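Rnh (Ribonuclease H) (Chlorobaculum tepidum, PDB 3H08) probably cuts the RNA strand of RNA-DNA hybrids as a magnesium-dependent endonuclease of the RNase H family. Local coordinates at residues 51-56 with 109-114. The protein carries 3 engineered substitutions. Numbering follows the deposited sequence.
Sequences AAIKGL and LKLTTL
Lys-110 O, one residue before the Leu-111 that meets Ile-53 and Leu-56, accepts two backbone hydrogen bonds near the end of helix 102-114. Thr-113 N reaches Lys-110 O at 3.2 Å and Leu-114 N reaches it at 3.1 Å. The CB of Leu-111 is directed at residues 51-56, and this residue is the shared partner in the contact. Its CG lies anti to its own carbonyl carbon (chi1 -72°), which, with chi2 extended at 162°, carries CD1 to Ile-53 and CD2 to Leu-56 CB. Leu-111 CD1 sits against the backbone of Ile-53, 3.6 Å from Ile-53 O. Leu-111 CD1 is also 3.9 Å from Ile-53 CG2, and these two side chains run at about a right angle. Leu-56 meets Leu-111 from the next turn. Leu-56 CD1 rests on Leu-111 CB at 4.0 Å, while Leu-56 CB is 4.1 Å from Leu-111 CD2. The backbones come close here, with 6.5 Å between the CA atoms of Leu-56 and Leu-111. Ile-53 also packs on Leu-104 and Ile-108, and Leu-56 reaches Val-117 of strand 116-121. The contact therefore joins two helices of the RNase H fold beside its central sheet. The side chain of Ile-53 is about 9 Å from that of Glu-48, a predicted magnesium ligand. No hydrogen bond joins the two segments, so they are held by buried van der Waals contacts of aliphatic groups, one a methyl laid against a backbone carbonyl.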
loop_
_atom_site.group_PDB
_atom_site.type_symbol
_atom_site.label_atom_id
_atom_site.label_comp_id
_atom_site.label_asym_id
_atom_site.label_seq_id
_atom_site.Cartn_x
_atom_site.Cartn_y
_atom_site.Cartn_z
ATOM N N ALA A 51 1.728 3.122 1.039
ATOM C CA ALA A 51 2.695 2.015 0.896
ATOM C C ALA A 51 2.430 1.199 -0.373
ATOM O O ALA A 51 3.347 0.836 -1.072
ATOM C CB ALA A 51 2.677 1.176 2.081
ATOM N N ALA A 52 1.161 0.892 -0.631
ATOM C CA ALA A 52 0.785 0.158 -1.842
ATOM C C ALA A 52 1.065 0.977 -3.098
ATOM O O ALA A 52 1.572 0.453 -4.085
ATOM C CB ALA A 52 -0.636 -0.261 -1.762
ATOM N N ILE A 53 0.706 2.261 -3.085
ATOM C CA ILE A 53 0.989 3.147 -4.227
ATOM C C ILE A 53 2.464 3.197 -4.566
ATOM O O ILE A 53 2.857 3.009 -5.707
ATOM C CB ILE A 53 0.469 4.560 -3.950
ATOM C CG1 ILE A 53 -1.077 4.537 -3.968
ATOM C CG2 ILE A 53 1.039 5.567 -4.943
ATOM C CD1 ILE A 53 -1.719 5.738 -3.333
ATOM N N LYS A 54 3.269 3.436 -3.550
ATOM C CA LYS A 54 4.696 3.577 -3.737
ATOM C C LYS A 54 5.306 2.234 -4.178
ATOM O O LYS A 54 6.177 2.211 -5.050
ATOM C CB LYS A 54 5.330 4.110 -2.459
ATOM C CG LYS A 54 4.913 5.523 -2.107
ATOM C CD LYS A 54 5.486 6.505 -3.053
ATOM C CE LYS A 54 5.250 7.884 -2.565
ATOM N NZ LYS A 54 5.745 8.854 -3.569
ATOM N N GLY A 55 4.858 1.123 -3.584
ATOM C CA GLY A 55 5.311 -0.179 -3.993
ATOM C C GLY A 55 5.041 -0.411 -5.469
ATOM O O GLY A 55 5.896 -0.868 -6.202
ATOM N N LEU A 56 3.814 -0.147 -5.903
ATOM C CA LEU A 56 3.467 -0.336 -7.308
ATOM C C LEU A 56 4.228 0.636 -8.220
ATOM O O LEU A 56 4.615 0.258 -9.320
ATOM C CB LEU A 56 1.957 -0.250 -7.504
ATOM C CG LEU A 56 1.164 -1.396 -6.854
ATOM C CD1 LEU A 56 -0.315 -1.045 -6.831
ATOM C CD2 LEU A 56 1.378 -2.712 -7.541
ATOM N N LEU A 109 -6.228 3.284 -8.697
ATOM C CA LEU A 109 -6.922 2.939 -9.948
ATOM C C LEU A 109 -5.964 2.894 -11.145
ATOM O O LEU A 109 -6.013 1.961 -11.953
ATOM C CB LEU A 109 -8.047 3.924 -10.210
ATOM C CG LEU A 109 -9.267 3.630 -9.397
ATOM C CD1 LEU A 109 -10.225 4.829 -9.509
ATOM C CD2 LEU A 109 -9.954 2.362 -9.867
ATOM N N LYS A 110 -5.116 3.914 -11.280
ATOM C CA LYS A 110 -4.167 3.969 -12.359
ATOM C C LYS A 110 -3.165 2.813 -12.308
ATOM O O LYS A 110 -2.885 2.148 -13.313
ATOM C CB LYS A 110 -3.456 5.324 -12.352
ATOM C CG LYS A 110 -4.372 6.499 -12.720
ATOM C CD LYS A 110 -3.651 7.817 -12.459
ATOM C CE LYS A 110 -2.607 8.054 -13.530
ATOM N NZ LYS A 110 -2.035 9.448 -13.488
ATOM N N LEU A 111 -2.669 2.543 -11.131
ATOM C CA LEU A 111 -1.611 1.549 -10.963
ATOM C C LEU A 111 -2.125 0.138 -11.144
ATOM O O LEU A 111 -1.377 -0.752 -11.511
ATOM C CB LEU A 111 -0.979 1.718 -9.585
ATOM C CG LEU A 111 -0.125 2.963 -9.512
ATOM C CD1 LEU A 111 0.142 3.374 -8.069
ATOM C CD2 LEU A 111 1.192 2.744 -10.237
ATOM N N THR A 112 -3.399 -0.083 -10.831
ATOM C CA THR A 112 -4.030 -1.416 -11.035
ATOM C C THR A 112 -4.573 -1.615 -12.447
ATOM O O THR A 112 -5.134 -2.646 -12.745
ATOM C CB THR A 112 -5.090 -1.707 -9.993
ATOM O OG1 THR A 112 -6.134 -0.711 -9.999
ATOM C CG2 THR A 112 -4.453 -1.783 -8.592
ATOM N N THR A 113 -4.427 -0.602 -13.301
ATOM C CA THR A 113 -4.509 -0.745 -14.731
ATOM C C THR A 113 -3.143 -1.104 -15.331
ATOM O O THR A 113 -3.050 -1.946 -16.233
ATOM C CB THR A 113 -5.013 0.558 -15.355
ATOM O OG1 THR A 113 -6.308 0.869 -14.820
ATOM C CG2 THR A 113 -5.108 0.459 -16.856
ATOM N N LEU A 114 -2.088 -0.464 -14.861
ATOM C CA LEU A 114 -0.733 -0.784 -15.332
ATOM C C LEU A 114 -0.347 -2.189 -14.957
ATOM O O LEU A 114 0.340 -2.860 -15.731
ATOM C CB LEU A 114 0.286 0.195 -14.759
ATOM C CG LEU A 114 0.103 1.644 -15.154
ATOM C CD1 LEU A 114 1.204 2.473 -14.527
ATOM C CD2 LEU A 114 0.107 1.782 -16.642
#